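Local coordinates for hypothetical protein PH1313 (Pyrococcus horikoshii, PDB 1VBK) that probably binds RNA and ATP through a THUMP domain and a ThiI-type domain, as in ThiI-like proteins, its exact function being unknown, at residues 78-83 with 159-164; 191-196 with 300-305. One frame throughout, in Å; residues are numbered along the deposited sequence.

Contact 1 (78-83 with 159-164); sequences MEVEAS and GKAYIY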
# COMPACT_ATOMS: atom_id res chain seq x y z
N MET A 78 36.82 9.83 14.60
CA MET A 78 38.09 9.42 14.02
C MET A 78 38.18 7.91 14.16
O MET A 78 38.01 7.38 15.26
CB MET A 78 39.28 10.05 14.75
CG MET A 78 39.45 11.54 14.53
SD MET A 78 40.92 12.16 15.38
CE MET A 78 42.15 12.09 14.07
N GLU A 79 38.44 7.23 13.05
CA GLU A 79 38.57 5.78 13.06
C GLU A 79 40.05 5.43 13.10
O GLU A 79 40.84 5.96 12.32
CB GLU A 79 37.95 5.17 11.80
CG GLU A 79 38.18 3.67 11.66
CD GLU A 79 37.92 3.18 10.26
OE1 GLU A 79 36.82 3.43 9.73
OE2 GLU A 79 38.82 2.53 9.68
N VAL A 80 40.43 4.53 14.00
CA VAL A 80 41.82 4.11 14.12
C VAL A 80 41.88 2.63 14.50
O VAL A 80 40.89 2.04 14.93
CB VAL A 80 42.57 4.91 15.22
CG1 VAL A 80 42.54 6.41 14.89
CG2 VAL A 80 41.93 4.66 16.58
N GLU A 81 43.06 2.03 14.33
CA GLU A 81 43.25 0.63 14.69
C GLU A 81 42.99 0.55 16.19
O GLU A 81 43.41 1.42 16.95
CB GLU A 81 44.69 0.21 14.39
CG GLU A 81 44.98 0.03 12.91
CD GLU A 81 44.45 -1.29 12.37
OE1 GLU A 81 45.02 -2.35 12.73
OE2 GLU A 81 43.46 -1.28 11.60
N ALA A 82 42.29 -0.50 16.62
CA ALA A 82 41.96 -0.65 18.03
C ALA A 82 43.09 -1.21 18.89
O ALA A 82 43.14 -2.40 19.18
CB ALA A 82 40.72 -1.52 18.18
N SER A 83 44.01 -0.33 19.28
CA SER A 83 45.12 -0.69 20.16
C SER A 83 45.04 0.35 21.26
O SER A 83 44.65 1.49 21.00
CB SER A 83 46.47 -0.58 19.44
OG SER A 83 46.90 0.77 19.33
N GLY A 159 38.02 -4.75 15.39
CA GLY A 159 39.38 -4.24 15.29
C GLY A 159 39.59 -2.76 15.04
O GLY A 159 40.73 -2.31 14.89
N LYS A 160 38.50 -1.99 14.97
CA LYS A 160 38.60 -0.56 14.74
C LYS A 160 38.00 0.18 15.92
O LYS A 160 37.03 -0.28 16.52
CB LYS A 160 37.83 -0.14 13.48
CG LYS A 160 38.27 -0.82 12.19
CD LYS A 160 39.68 -0.42 11.79
CE LYS A 160 40.06 -1.04 10.45
NZ LYS A 160 41.45 -0.71 10.07
N ALA A 161 38.59 1.32 16.27
CA ALA A 161 38.09 2.14 17.36
C ALA A 161 37.59 3.45 16.74
O ALA A 161 38.28 4.05 15.91
CB ALA A 161 39.19 2.43 18.38
N TYR A 162 36.40 3.88 17.14
CA TYR A 162 35.81 5.11 16.64
C TYR A 162 35.75 6.06 17.83
O TYR A 162 35.01 5.84 18.78
CB TYR A 162 34.41 4.82 16.10
CG TYR A 162 34.42 3.83 14.96
CD1 TYR A 162 34.68 4.25 13.66
CD2 TYR A 162 34.24 2.47 15.20
CE1 TYR A 162 34.75 3.33 12.61
CE2 TYR A 162 34.31 1.54 14.15
CZ TYR A 162 34.57 1.98 12.86
OH TYR A 162 34.66 1.06 11.84
N ILE A 163 36.53 7.13 17.75
CA ILE A 163 36.62 8.09 18.84
C ILE A 163 35.97 9.42 18.51
O ILE A 163 36.23 10.01 17.47
CB ILE A 163 38.10 8.29 19.21
CG1 ILE A 163 38.72 6.92 19.52
CG2 ILE A 163 38.23 9.24 20.39
CD1 ILE A 163 40.18 6.96 19.88
N TYR A 164 35.12 9.90 19.41
CA TYR A 164 34.40 11.15 19.18
C TYR A 164 34.22 12.01 20.43
O TYR A 164 34.36 11.53 21.56
CB TYR A 164 33.02 10.83 18.60
CG TYR A 164 32.12 10.03 19.54
CD1 TYR A 164 32.12 8.64 19.54
CD2 TYR A 164 31.28 10.69 20.44
CE1 TYR A 164 31.29 7.91 20.42
CE2 TYR A 164 30.46 9.98 21.31
CZ TYR A 164 30.47 8.60 21.30
OH TYR A 164 29.62 7.93 22.16
O HOH W 1 35.19 1.61 9.26
O HOH W 2 41.57 2.13 10.65
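Strands 78-81 and 160-164 run antiparallel, their axes 151° apart, and pair in regular two-residue steps. Met78 with Ile163 and Val80 with Ala161 are hydrogen-bonded pairs, each closed by two N-H...O bonds; the straightest, Ala161 N to Val80 O at 2.8 Å, lies nearly along the C=O axis. Beyond them Ala82, the centre of an inverse gamma turn, gives its N to Gly159 O from above the carbonyl plane, and its methyl sits against that same carbonyl.

On the face with Val80, Ala161 and Ile163, Val80 CG2, held in the crowded position between N and carbonyl carbon, fits over the small Ala161, 4.0 Å from its CB. On the other, Glu79 and Tyr162 lie side by side: Glu79 CG, anti to its backbone N (chi1 174°), lies 3.6 Å from Tyr162 CE1, with the carboxylate turned 77° from the ring. That carboxylate wedges between the Tyr162 ring and the aliphatic part of Lys160, Glu79 OE2 lying 3.7 Å from Lys160 CD. A water in the ring plane links Glu79 OE1 to Tyr162 OH.

Lys160 bends at chi2 and then runs extended, bringing NZ within 2.6 Å of Glu81 OE2 in a salt bridge. A second water joins NZ to Glu79 OE2. An alanine in place of Lys160 would lose both links and would probably leave the glutamates' charge less well balanced.

Helix 84-102 covers the Val80 face through Thr90, strand 3-8 meets Glu79 and Tyr162 through Val3, and strand 150-157 pairs with 160-164 in the mixed sheet of the THUMP region.

Contact 2 (191-196 with 300-305); sequences SALAIF and SVKERL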
# COMPACT_ATOMS: atom_id res chain seq x y z
N SER A 191 -1.31 21.75 7.91
CA SER A 191 -1.28 20.52 7.14
C SER A 191 0.17 20.13 6.85
O SER A 191 0.49 18.95 6.71
CB SER A 191 -2.08 20.67 5.83
OG SER A 191 -1.65 21.79 5.08
N ALA A 192 1.05 21.13 6.80
CA ALA A 192 2.46 20.88 6.55
C ALA A 192 3.07 20.19 7.76
O ALA A 192 3.88 19.27 7.61
CB ALA A 192 3.20 22.19 6.27
N LEU A 193 2.66 20.62 8.95
CA LEU A 193 3.14 20.04 10.20
C LEU A 193 2.60 18.63 10.34
O LEU A 193 3.28 17.73 10.85
CB LEU A 193 2.68 20.89 11.39
CG LEU A 193 3.06 20.36 12.78
CD1 LEU A 193 4.58 20.23 12.90
CD2 LEU A 193 2.52 21.30 13.85
N ALA A 194 1.37 18.43 9.86
CA ALA A 194 0.74 17.11 9.91
C ALA A 194 1.58 16.15 9.08
O ALA A 194 1.84 15.02 9.48
CB ALA A 194 -0.67 17.20 9.34
N ILE A 195 2.01 16.60 7.90
CA ILE A 195 2.83 15.79 7.01
C ILE A 195 4.19 15.50 7.65
O ILE A 195 4.68 14.38 7.59
CB ILE A 195 3.02 16.49 5.65
CG1 ILE A 195 1.68 16.50 4.91
CG2 ILE A 195 4.10 15.77 4.84
CD1 ILE A 195 1.68 17.28 3.61
N PHE A 196 4.78 16.52 8.26
CA PHE A 196 6.07 16.36 8.91
C PHE A 196 5.99 15.27 9.98
O PHE A 196 6.85 14.40 10.06
CB PHE A 196 6.51 17.70 9.53
CG PHE A 196 7.82 17.63 10.28
CD1 PHE A 196 7.86 17.14 11.58
CD2 PHE A 196 9.00 18.05 9.68
CE1 PHE A 196 9.07 17.06 12.27
CE2 PHE A 196 10.22 17.98 10.36
CZ PHE A 196 10.25 17.49 11.66
N SER A 300 6.45 19.95 21.57
CA SER A 300 7.88 19.69 21.57
C SER A 300 8.43 19.75 20.14
O SER A 300 9.49 20.32 19.89
CB SER A 300 8.19 18.33 22.19
OG SER A 300 7.77 17.27 21.35
N VAL A 301 7.70 19.15 19.20
CA VAL A 301 8.12 19.16 17.81
C VAL A 301 8.16 20.59 17.29
O VAL A 301 9.15 21.02 16.70
CB VAL A 301 7.17 18.34 16.91
CG1 VAL A 301 7.58 18.48 15.45
CG2 VAL A 301 7.20 16.88 17.34
N LYS A 302 7.08 21.33 17.52
CA LYS A 302 7.01 22.72 17.08
C LYS A 302 8.16 23.52 17.69
O LYS A 302 8.80 24.33 17.01
CB LYS A 302 5.67 23.33 17.50
CG LYS A 302 4.46 22.58 16.95
CD LYS A 302 3.14 23.15 17.48
CE LYS A 302 2.89 24.55 16.96
NZ LYS A 302 1.60 25.09 17.48
N GLU A 303 8.43 23.28 18.96
CA GLU A 303 9.50 23.98 19.66
C GLU A 303 10.86 23.72 19.01
O GLU A 303 11.63 24.65 18.80
CB GLU A 303 9.55 23.54 21.13
CG GLU A 303 10.68 24.18 21.92
CD GLU A 303 10.68 23.78 23.38
OE1 GLU A 303 9.64 24.00 24.06
OE2 GLU A 303 11.70 23.24 23.86
N ARG A 304 11.14 22.46 18.70
CA ARG A 304 12.42 22.13 18.08
C ARG A 304 12.54 22.74 16.69
O ARG A 304 13.63 23.12 16.27
CB ARG A 304 12.60 20.61 18.01
CG ARG A 304 13.91 20.19 17.37
CD ARG A 304 14.24 18.72 17.61
NE ARG A 304 15.47 18.34 16.91
CZ ARG A 304 16.12 17.20 17.10
NH1 ARG A 304 15.68 16.30 17.96
NH2 ARG A 304 17.23 16.96 16.41
N LEU A 305 11.42 22.83 15.98
CA LEU A 305 11.43 23.40 14.64
C LEU A 305 11.40 24.93 14.67
O LEU A 305 11.55 25.57 13.63
CB LEU A 305 10.23 22.88 13.83
CG LEU A 305 10.26 21.43 13.32
CD1 LEU A 305 8.89 21.08 12.75
CD2 LEU A 305 11.33 21.26 12.26
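Phe196 and Leu193 carry the helix 191-196 side of the contact, and the Phe196 ring offers a face to helix 300-305. Its CG stands anti to the backbone N (chi1 178°), sending the ring out toward the other helix, where it and Leu305 approach tip to tip. Leu305 CD1 lies over the ring centre, 4.0 Å from the centroid of Phe196 and only 9° off the ring normal, a well-centred CH-pi contact. The other methyl, Leu305 CD2, sits 3.9 Å from Phe196 CE2, so the leucine fork spans the ring from its middle to its far rim.

Val301 approaches differently: it and Phe196 slide past each other in opposite directions, and Val301 CG1, anti to its backbone N, comes to 3.8 Å from Phe196 CE1, obliquely to the ring.

One turn earlier, Leu193 shares the anti placement of Phe196 and divides its methyls. Leu193 CD1 faces Val301 CG1 at 4.3 Å and also borders Leu305, whereas Leu193 CD2 rests 3.9 Å from Lys302 CG, the two chains crossing at about a right angle.

No hydrogen bond joins the segments. Their axes stay 11.8 Å apart at closest approach, at 101° to one another, evidence that side chains make the junction. Helices 189-200 and 295-305 belong to the alpha/beta part built on the five-stranded parallel sheet (order 3-2-1-4-5), consistent with the HUP-type fold of ThiI proteins. Trp171, Tyr230 and Phe69 meet the Phe196 ring edge-to-face, and Phe69 brings in the N-terminal ferredoxin-like part; Leu227 of helix 215-228 touches Phe196 as well.

How the contacts relate
The two contacts lie in series along the chain: contact 1 closes at residue 164 before contact 2 opens at 191. Their centres are about 38 Å apart on opposite sides of the chain's centre, and their nearest atoms are about 16 Å apart, so neither touches the other. They share no helix, strand or sheet. Contact 1 belongs to the mixed sheet and the THUMP region, whereas contact 2 joins two helices in the part of the chain that also carries the five-stranded parallel sheet. This separation is consistent with distinct RNA-binding and nucleotide-binding parts, as in ThiI-like proteins, although Phe69 of the ferredoxin-like part packs on Phe196, so contact 2 lies where the two halves adjoin.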